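Local coordinates for hypothetical protein PH1566 (Pyrococcus horikoshii, PDB 2E3U) that probably binds RNA through its two KH domains, as a Dim2p-type pre-ribosomal RNA processing factor, at residues A[116-125]-A[167-178]; A[154-162]-A[177-188]. All blocks are in the same frame, centred on the assembly; numbering follows the deposited sequence.

Both interactions lie in the second KH domain of the chain, and their centres are about 9 Å apart. Along the chain the segments alternate: 116-125, 154-162, 167-178, 177-188. Interaction 1 pairs strand 118-123 with strand 168-173, the central strand of a three-stranded antiparallel sheet. Interaction 2 sets the end of helix 149-158 and the start of strand 161-165 against helix 175-189. Strand 161-165 is the other neighbour of 168-173, so both contacts reach one sheet. They also share Gln177 and Ile178. Glu120 and Lys182 form a salt bridge from one to the other. Together they join the sheet to helices 149-158 and 175-189, consistent with the type I KH fold.

Interaction 1 of 2, residues A[116-125]-A[167-178]; sequences GEYLEIINLT and KTVAIIGNPIQI
This contact joins an edge strand to the central strand of the antiparallel sheet in a type I KH domain. Strands 118-123 and 168-173 run at 163° to each other. Tyr118, Glu120 and Ile122 form hydrogen-bonded pairs with Gly173, Ile171 and Val169. Ile122 N donates to Val169 O at 2.8 Å, and Leu124 N extends the ladder to Lys167 O. On one face, Ile121 CD1 presses on Ala170 CB at 3.5 Å, a tight fit. Leu119 CD1 lies on Ile172 CG1 at 3.9 Å. This face meets helix 87-101 through Leu119 and Ile172. On the other face, Ile178 CD1 of helix 175-189 lies 3.9 Å from Tyr118 CB. The Tyr118 ring reaches Pro175 CG with CE2, helped by a chi1 of -62° that sets CG anti to the carbonyl carbon. Glu120 OE2 lies 3.4 Å from Ile178 CG2, and its OE1 forms a salt bridge with Lys182. Glu117 CG crosses Ile172 CG2 at 3.8 Å. Glu117 OE2 forms a salt bridge with Arg111. A water lies 2.8 Å from Glu117 OE1 and also reaches Gln177 OE1. An alanine in place of Glu117 would probably leave Arg111 without this salt-bridge partner and Ile172 CG2 without the methylene beside it. Backbone bonds thus set the register, apolar side chains pack on both faces, and the charges pair with Arg111 and Lys182.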
loop_
_atom_site.group_PDB
_atom_site.type_symbol
_atom_site.label_atom_id
_atom_site.label_comp_id
_atom_site.label_asym_id
_atom_site.label_seq_id
_atom_site.Cartn_x
_atom_site.Cartn_y
_atom_site.Cartn_z
ATOM N N GLY A 116 -10.472 -10.774 -0.464
ATOM C CA GLY A 116 -11.186 -9.603 0.009
ATOM C C GLY A 116 -10.286 -8.441 0.381
ATOM O O GLY A 116 -10.760 -7.423 0.825
ATOM N N GLU A 117 -8.975 -8.578 0.223
ATOM C CA GLU A 117 -8.079 -7.474 0.592
ATOM C C GLU A 117 -7.703 -6.696 -0.665
ATOM O O GLU A 117 -7.419 -7.294 -1.714
ATOM C CB GLU A 117 -6.839 -7.981 1.326
ATOM C CG GLU A 117 -6.521 -7.206 2.566
ATOM C CD GLU A 117 -7.112 -7.785 3.819
ATOM O OE1 GLU A 117 -7.956 -8.680 3.790
ATOM O OE2 GLU A 117 -6.730 -7.321 4.881
ATOM N N TYR A 118 -7.726 -5.369 -0.551
ATOM C CA TYR A 118 -7.487 -4.461 -1.671
ATOM C C TYR A 118 -6.479 -3.399 -1.262
ATOM O O TYR A 118 -6.211 -3.201 -0.073
ATOM C CB TYR A 118 -8.788 -3.759 -2.093
ATOM C CG TYR A 118 -9.884 -4.695 -2.591
ATOM C CD1 TYR A 118 -10.124 -4.868 -3.954
ATOM C CD2 TYR A 118 -10.665 -5.410 -1.694
ATOM C CE1 TYR A 118 -11.129 -5.734 -4.402
ATOM C CE2 TYR A 118 -11.666 -6.279 -2.130
ATOM C CZ TYR A 118 -11.881 -6.444 -3.479
ATOM O OH TYR A 118 -12.896 -7.293 -3.886
ATOM N N LEU A 119 -5.949 -2.724 -2.270
ATOM C CA LEU A 119 -4.986 -1.670 -2.118
ATOM C C LEU A 119 -5.677 -0.415 -2.587
ATOM O O LEU A 119 -6.353 -0.454 -3.597
ATOM C CB LEU A 119 -3.749 -1.932 -2.993
ATOM C CG LEU A 119 -2.738 -0.812 -3.056
ATOM C CD1 LEU A 119 -2.125 -0.439 -1.675
ATOM C CD2 LEU A 119 -1.633 -1.164 -4.107
ATOM N N GLU A 120 -5.512 0.681 -1.851
ATOM C CA GLU A 120 -5.992 1.975 -2.289
ATOM C C GLU A 120 -4.893 3.005 -2.085
ATOM O O GLU A 120 -4.409 3.168 -0.982
ATOM C CB GLU A 120 -7.311 2.394 -1.578
ATOM C CG GLU A 120 -7.621 3.924 -1.712
ATOM C CD GLU A 120 -9.097 4.299 -1.834
ATOM O OE1 GLU A 120 -9.386 5.413 -2.336
ATOM O OE2 GLU A 120 -9.990 3.523 -1.434
ATOM N N ILE A 121 -4.497 3.681 -3.157
ATOM C CA ILE A 121 -3.516 4.774 -3.085
ATOM C C ILE A 121 -4.179 6.147 -3.234
ATOM O O ILE A 121 -4.882 6.424 -4.200
ATOM C CB ILE A 121 -2.423 4.699 -4.176
ATOM C CG1 ILE A 121 -1.954 3.271 -4.454
ATOM C CG2 ILE A 121 -1.251 5.636 -3.849
ATOM C CD1 ILE A 121 -1.223 2.642 -3.369
ATOM N N ILE A 122 -3.904 7.012 -2.268
ATOM C CA ILE A 122 -4.460 8.354 -2.217
ATOM C C ILE A 122 -3.342 9.373 -2.421
ATOM O O ILE A 122 -2.336 9.333 -1.719
ATOM C CB ILE A 122 -5.138 8.603 -0.824
ATOM C CG1 ILE A 122 -6.360 7.696 -0.634
ATOM C CG2 ILE A 122 -5.558 10.039 -0.664
ATOM C CD1 ILE A 122 -7.352 7.744 -1.823
ATOM N N ASN A 123 -3.518 10.287 -3.375
ATOM C CA ASN A 123 -2.595 11.416 -3.493
ATOM C C ASN A 123 -2.959 12.428 -2.419
ATOM O O ASN A 123 -4.091 12.889 -2.354
ATOM C CB ASN A 123 -2.643 12.062 -4.889
ATOM C CG ASN A 123 -2.213 11.101 -6.012
ATOM O OD1 ASN A 123 -1.067 10.625 -6.047
ATOM N ND2 ASN A 123 -3.131 10.840 -6.954
ATOM N N LEU A 124 -1.990 12.739 -1.567
ATOM C CA LEU A 124 -2.185 13.625 -0.419
ATOM C C LEU A 124 -2.726 14.959 -0.866
ATOM O O LEU A 124 -3.467 15.631 -0.136
ATOM C CB LEU A 124 -0.876 13.840 0.330
ATOM C CG LEU A 124 -0.405 12.724 1.258
ATOM C CD1 LEU A 124 0.906 13.087 1.921
ATOM C CD2 LEU A 124 -1.464 12.412 2.269
ATOM N N THR A 125 -2.373 15.306 -2.093
ATOM C CA THR A 125 -2.760 16.557 -2.689
ATOM C C THR A 125 -4.270 16.750 -2.813
ATOM O O THR A 125 -4.748 17.880 -2.732
ATOM C CB THR A 125 -2.039 16.770 -4.029
ATOM O OG1 THR A 125 -1.678 18.132 -4.107
ATOM C CG2 THR A 125 -2.894 16.386 -5.236
ATOM N N LYS A 167 4.205 11.615 -1.600
ATOM C CA LYS A 167 3.006 12.349 -1.958
ATOM C C LYS A 167 1.718 11.526 -1.826
ATOM O O LYS A 167 0.648 11.974 -2.240
ATOM C CB LYS A 167 3.157 12.939 -3.380
ATOM C CG LYS A 167 4.256 14.011 -3.493
ATOM C CD LYS A 167 4.253 14.712 -4.847
ATOM C CE LYS A 167 3.264 15.893 -4.874
ATOM N NZ LYS A 167 3.444 16.752 -6.090
ATOM N N THR A 168 1.813 10.335 -1.244
ATOM C CA THR A 168 0.642 9.455 -1.131
ATOM C C THR A 168 0.463 8.924 0.265
ATOM O O THR A 168 1.392 8.930 1.063
ATOM C CB THR A 168 0.719 8.230 -2.058
ATOM O OG1 THR A 168 1.840 7.414 -1.685
ATOM C CG2 THR A 168 0.822 8.629 -3.558
ATOM N N VAL A 169 -0.756 8.454 0.540
ATOM C CA VAL A 169 -1.040 7.535 1.628
ATOM C C VAL A 169 -1.573 6.312 0.927
ATOM O O VAL A 169 -2.352 6.448 -0.006
ATOM C CB VAL A 169 -2.162 8.037 2.606
ATOM C CG1 VAL A 169 -2.175 7.228 3.904
ATOM C CG2 VAL A 169 -1.961 9.450 2.935
ATOM N N ALA A 170 -1.171 5.120 1.366
ATOM C CA ALA A 170 -1.675 3.874 0.761
ATOM C C ALA A 170 -2.297 2.995 1.853
ATOM O O ALA A 170 -1.794 2.956 2.960
ATOM C CB ALA A 170 -0.572 3.128 0.019
ATOM N N ILE A 171 -3.389 2.312 1.524
ATOM C CA ILE A 171 -4.189 1.576 2.481
ATOM C C ILE A 171 -4.421 0.168 1.956
ATOM O O ILE A 171 -4.629 -0.023 0.761
ATOM C CB ILE A 171 -5.548 2.266 2.759
ATOM C CG1 ILE A 171 -5.350 3.777 2.984
ATOM C CG2 ILE A 171 -6.237 1.608 3.972
ATOM C CD1 ILE A 171 -6.667 4.614 3.172
ATOM N N ILE A 172 -4.320 -0.818 2.850
ATOM C CA ILE A 172 -4.585 -2.223 2.534
ATOM C C ILE A 172 -5.593 -2.733 3.524
ATOM O O ILE A 172 -5.415 -2.571 4.719
ATOM C CB ILE A 172 -3.312 -3.129 2.592
ATOM C CG1 ILE A 172 -2.310 -2.733 1.509
ATOM C CG2 ILE A 172 -3.716 -4.581 2.389
ATOM C CD1 ILE A 172 -0.890 -3.307 1.725
ATOM N N GLY A 173 -6.680 -3.294 3.021
ATOM C CA GLY A 173 -7.793 -3.647 3.860
ATOM C C GLY A 173 -8.893 -4.267 3.056
ATOM O O GLY A 173 -8.866 -4.214 1.837
ATOM N N ASN A 174 -9.881 -4.848 3.722
ATOM C CA ASN A 174 -11.127 -5.107 3.001
ATOM C C ASN A 174 -11.808 -3.741 2.726
ATOM O O ASN A 174 -11.423 -2.738 3.325
ATOM C CB ASN A 174 -12.017 -6.131 3.731
ATOM C CG ASN A 174 -12.655 -5.584 4.997
ATOM O OD1 ASN A 174 -12.860 -6.314 5.968
ATOM N ND2 ASN A 174 -12.995 -4.315 4.984
ATOM N N PRO A 175 -12.795 -3.683 1.801
ATOM C CA PRO A 175 -13.295 -2.361 1.429
ATOM C C PRO A 175 -13.808 -1.538 2.603
ATOM O O PRO A 175 -13.754 -0.306 2.566
ATOM C CB PRO A 175 -14.457 -2.694 0.480
ATOM C CG PRO A 175 -14.015 -4.022 -0.132
ATOM C CD PRO A 175 -13.504 -4.750 1.076
ATOM N N ILE A 176 -14.282 -2.198 3.648
ATOM C CA ILE A 176 -14.885 -1.482 4.787
ATOM C C ILE A 176 -13.786 -0.868 5.639
ATOM O O ILE A 176 -13.816 0.315 5.928
ATOM C CB ILE A 176 -15.845 -2.432 5.592
ATOM C CG1 ILE A 176 -17.126 -2.628 4.796
ATOM C CG2 ILE A 176 -16.184 -1.888 7.019
ATOM C CD1 ILE A 176 -17.845 -3.964 5.083
ATOM N N GLN A 177 -12.804 -1.679 6.007
ATOM C CA GLN A 177 -11.591 -1.226 6.690
ATOM C C GLN A 177 -10.919 -0.044 5.980
ATOM O O GLN A 177 -10.578 0.937 6.626
ATOM C CB GLN A 177 -10.601 -2.411 6.858
ATOM C CG GLN A 177 -11.111 -3.542 7.772
ATOM C CD GLN A 177 -10.245 -4.763 7.744
ATOM O OE1 GLN A 177 -9.493 -5.010 6.783
ATOM N NE2 GLN A 177 -10.336 -5.555 8.788
ATOM N N ILE A 178 -10.716 -0.157 4.661
ATOM C CA ILE A 178 -10.164 0.943 3.848
ATOM C C ILE A 178 -10.983 2.245 3.983
ATOM O O ILE A 178 -10.439 3.336 4.152
ATOM C CB ILE A 178 -10.065 0.565 2.331
ATOM C CG1 ILE A 178 -8.980 -0.498 2.103
ATOM C CG2 ILE A 178 -9.775 1.810 1.471
ATOM C CD1 ILE A 178 -8.884 -0.973 0.645
HETATM O O HOH W 1 -9.226 -7.956 6.157
#

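Interaction 2 of 2, residues A[154-162]-A[177-188]; sequences IEEMSGASV and QIEIAKTAIEKL
Gln177 begins the contact by laying its aliphatic part against the turn after helix 149-158. Gln177 CG sits 3.2 Å from Ser158 O; its OE1, held by Asn174 N, lies beside Gly159. Gly159 has positive phi, and a CB there would clash with Gln177 NE2. Next, Ile180 CG2 packs on Ser158 CB at 3.6 Å. Ala181 follows, and Ala181 CB sits among Ile154 CG2, Ser158 OG and Ala160 CB, the last at 3.9 Å. The Ser158 hydroxyl is held within its own segment. With chi1 at 73°, Ser158 OG lies between the backbone N and the carbonyl carbon, donates to Ile154 O at 2.7 Å and accepts from Ala160 N at 3.1 Å. Ser158 N and OG reach Ile154 O from opposite faces of its plane. The bond from Ala160 N makes an ST turn. This turn leads from helix to strand in the KH fold, where helix segments 154-158 and 177-188 run at 140° to each other. Ala184 CB touches Ile154 CG2 more loosely. Ile185 crosses Ile154 at about a right angle and meets Val162 tip to tip, Ile185 CD1 to Val162 CG1 at 4.1 Å. It also reaches Val169 of the central strand. Finally, Leu188 CD1 meets Ile154 CD1 tip to tip at 3.5 Å, tighter than usual for two carbons.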
loop_
_atom_site.group_PDB
_atom_site.type_symbol
_atom_site.label_atom_id
_atom_site.label_comp_id
_atom_site.label_asym_id
_atom_site.label_seq_id
_atom_site.Cartn_x
_atom_site.Cartn_y
_atom_site.Cartn_z
ATOM N N ILE A 154 -5.051 4.703 13.890
ATOM C CA ILE A 154 -5.812 4.447 12.644
ATOM C C ILE A 154 -5.797 2.980 12.247
ATOM O O ILE A 154 -6.830 2.432 11.965
ATOM C CB ILE A 154 -5.366 5.321 11.425
ATOM C CG1 ILE A 154 -5.420 6.802 11.787
ATOM C CG2 ILE A 154 -6.268 5.063 10.198
ATOM C CD1 ILE A 154 -4.798 7.687 10.762
ATOM N N GLU A 155 -4.636 2.336 12.234
ATOM C CA GLU A 155 -4.565 0.937 11.827
ATOM C C GLU A 155 -5.287 -0.021 12.794
ATOM O O GLU A 155 -6.011 -0.941 12.356
ATOM C CB GLU A 155 -3.094 0.495 11.691
ATOM C CG GLU A 155 -2.299 1.233 10.622
ATOM C CD GLU A 155 -0.969 0.594 10.397
ATOM O OE1 GLU A 155 -0.302 0.275 11.402
ATOM O OE2 GLU A 155 -0.571 0.391 9.223
ATOM N N GLU A 156 -5.070 0.177 14.105
ATOM C CA GLU A 156 -5.644 -0.706 15.121
ATOM C C GLU A 156 -7.160 -0.657 15.023
ATOM O O GLU A 156 -7.813 -1.696 14.971
ATOM C CB GLU A 156 -5.205 -0.292 16.536
ATOM C CG GLU A 156 -5.784 -1.195 17.642
ATOM C CD GLU A 156 -5.309 -2.637 17.504
ATOM O OE1 GLU A 156 -6.133 -3.577 17.632
ATOM O OE2 GLU A 156 -4.096 -2.830 17.236
ATOM N N MET A 157 -7.695 0.567 14.951
ATOM C CA MET A 157 -9.137 0.795 15.031
ATOM C C MET A 157 -9.893 0.518 13.749
ATOM O O MET A 157 -11.008 0.021 13.801
ATOM C CB MET A 157 -9.440 2.178 15.598
ATOM C CG MET A 157 -9.524 2.096 17.156
ATOM S SD MET A 157 -10.057 3.644 17.796
ATOM C CE MET A 157 -9.771 3.569 19.562
ATOM N N SER A 158 -9.288 0.820 12.609
ATOM C CA SER A 158 -9.891 0.494 11.310
ATOM C C SER A 158 -9.609 -0.962 10.842
ATOM O O SER A 158 -10.391 -1.506 10.106
ATOM C CB SER A 158 -9.365 1.441 10.237
ATOM O OG SER A 158 -8.014 1.099 9.928
ATOM N N GLY A 159 -8.495 -1.554 11.255
ATOM C CA GLY A 159 -8.077 -2.877 10.779
ATOM C C GLY A 159 -7.296 -2.843 9.440
ATOM O O GLY A 159 -6.799 -3.878 8.964
ATOM N N ALA A 160 -7.218 -1.676 8.817
ATOM C CA ALA A 160 -6.423 -1.474 7.616
ATOM C C ALA A 160 -4.916 -1.251 7.938
ATOM O O ALA A 160 -4.565 -0.793 9.012
ATOM C CB ALA A 160 -6.973 -0.291 6.808
ATOM N N SER A 161 -4.045 -1.590 6.994
ATOM C CA SER A 161 -2.638 -1.225 7.058
ATOM C C SER A 161 -2.495 0.091 6.299
ATOM O O SER A 161 -3.150 0.283 5.276
ATOM C CB SER A 161 -1.785 -2.302 6.390
ATOM O OG SER A 161 -1.846 -3.560 7.047
ATOM N N VAL A 162 -1.615 0.969 6.773
ATOM C CA VAL A 162 -1.485 2.341 6.234
ATOM C C VAL A 162 -0.037 2.728 6.023
ATOM O O VAL A 162 0.758 2.594 6.913
ATOM C CB VAL A 162 -2.092 3.393 7.187
ATOM C CG1 VAL A 162 -1.789 4.827 6.675
ATOM C CG2 VAL A 162 -3.628 3.150 7.362
ATOM N N GLN A 177 -12.804 -1.679 6.007
ATOM C CA GLN A 177 -11.591 -1.226 6.690
ATOM C C GLN A 177 -10.919 -0.044 5.980
ATOM O O GLN A 177 -10.578 0.937 6.626
ATOM C CB GLN A 177 -10.601 -2.411 6.858
ATOM C CG GLN A 177 -11.111 -3.542 7.772
ATOM C CD GLN A 177 -10.245 -4.763 7.744
ATOM O OE1 GLN A 177 -9.493 -5.010 6.783
ATOM N NE2 GLN A 177 -10.336 -5.555 8.788
ATOM N N ILE A 178 -10.716 -0.157 4.661
ATOM C CA ILE A 178 -10.164 0.943 3.848
ATOM C C ILE A 178 -10.983 2.245 3.983
ATOM O O ILE A 178 -10.439 3.336 4.152
ATOM C CB ILE A 178 -10.065 0.565 2.331
ATOM C CG1 ILE A 178 -8.980 -0.498 2.103
ATOM C CG2 ILE A 178 -9.775 1.810 1.471
ATOM C CD1 ILE A 178 -8.884 -0.973 0.645
ATOM N N GLU A 179 -12.300 2.106 3.867
ATOM C CA GLU A 179 -13.226 3.207 3.947
ATOM C C GLU A 179 -13.133 3.937 5.303
ATOM O O GLU A 179 -13.148 5.177 5.353
ATOM C CB GLU A 179 -14.643 2.656 3.703
ATOM C CG GLU A 179 -15.565 3.588 2.995
ATOM C CD GLU A 179 -15.819 4.851 3.774
ATOM O OE1 GLU A 179 -15.779 5.937 3.143
ATOM O OE2 GLU A 179 -16.058 4.756 5.013
ATOM N N ILE A 180 -13.034 3.174 6.396
ATOM C CA ILE A 180 -12.832 3.725 7.738
ATOM C C ILE A 180 -11.481 4.475 7.905
ATOM O O ILE A 180 -11.454 5.582 8.462
ATOM C CB ILE A 180 -12.949 2.620 8.820
ATOM C CG1 ILE A 180 -14.368 2.049 8.873
ATOM C CG2 ILE A 180 -12.533 3.160 10.243
ATOM C CD1 ILE A 180 -14.465 0.770 9.663
ATOM N N ALA A 181 -10.369 3.850 7.476
ATOM C CA ALA A 181 -9.023 4.474 7.561
ATOM C C ALA A 181 -8.992 5.668 6.651
ATOM O O ALA A 181 -8.557 6.735 7.051
ATOM C CB ALA A 181 -7.876 3.477 7.193
ATOM N N LYS A 182 -9.463 5.503 5.426
ATOM C CA LYS A 182 -9.576 6.628 4.484
ATOM C C LYS A 182 -10.271 7.848 5.092
ATOM O O LYS A 182 -9.754 8.969 5.014
ATOM C CB LYS A 182 -10.306 6.204 3.183
ATOM C CG LYS A 182 -10.011 7.104 2.003
ATOM C CD LYS A 182 -10.945 6.878 0.802
ATOM C CE LYS A 182 -10.859 8.075 -0.156
ATOM N NZ LYS A 182 -11.214 7.740 -1.564
ATOM N N THR A 183 -11.468 7.628 5.630
ATOM C CA THR A 183 -12.250 8.694 6.302
ATOM C C THR A 183 -11.516 9.389 7.471
ATOM O O THR A 183 -11.502 10.611 7.521
ATOM C CB THR A 183 -13.612 8.174 6.774
ATOM O OG1 THR A 183 -14.284 7.569 5.662
ATOM C CG2 THR A 183 -14.470 9.300 7.287
ATOM N N ALA A 184 -10.891 8.616 8.371
ATOM C CA ALA A 184 -10.081 9.165 9.469
ATOM C C ALA A 184 -8.932 10.027 8.943
ATOM O O ALA A 184 -8.690 11.121 9.435
ATOM C CB ALA A 184 -9.530 8.042 10.313
ATOM N N ILE A 185 -8.233 9.508 7.935
ATOM C CA ILE A 185 -7.087 10.189 7.299
ATOM C C ILE A 185 -7.514 11.529 6.662
ATOM O O ILE A 185 -6.836 12.528 6.831
ATOM C CB ILE A 185 -6.426 9.238 6.247
ATOM C CG1 ILE A 185 -5.630 8.130 6.944
ATOM C CG2 ILE A 185 -5.595 9.995 5.178
ATOM C CD1 ILE A 185 -5.245 6.969 5.972
ATOM N N GLU A 186 -8.634 11.519 5.935
ATOM C CA GLU A 186 -9.245 12.716 5.367
ATOM C C GLU A 186 -9.557 13.784 6.435
ATOM O O GLU A 186 -9.156 14.930 6.289
ATOM C CB GLU A 186 -10.499 12.340 4.552
ATOM C CG GLU A 186 -10.179 11.756 3.150
ATOM C CD GLU A 186 -11.411 11.242 2.389
ATOM O OE1 GLU A 186 -12.479 10.977 3.010
ATOM O OE2 GLU A 186 -11.305 11.073 1.161
ATOM N N LYS A 187 -10.252 13.398 7.507
ATOM C CA LYS A 187 -10.433 14.249 8.686
ATOM C C LYS A 187 -9.143 14.866 9.250
ATOM O O LYS A 187 -9.073 16.059 9.496
ATOM C CB LYS A 187 -11.162 13.476 9.786
ATOM C CG LYS A 187 -12.617 13.285 9.489
ATOM C CD LYS A 187 -13.197 12.207 10.343
ATOM C CE LYS A 187 -14.581 11.865 9.831
ATOM N NZ LYS A 187 -15.566 12.897 10.298
ATOM N N LEU A 188 -8.133 14.037 9.459
ATOM C CA LEU A 188 -6.849 14.483 9.997
ATOM C C LEU A 188 -6.142 15.439 9.042
ATOM O O LEU A 188 -5.531 16.398 9.495
ATOM C CB LEU A 188 -5.952 13.291 10.300
ATOM C CG LEU A 188 -6.332 12.403 11.477
ATOM C CD1 LEU A 188 -5.682 11.024 11.291
ATOM C CD2 LEU A 188 -5.971 13.036 12.830
#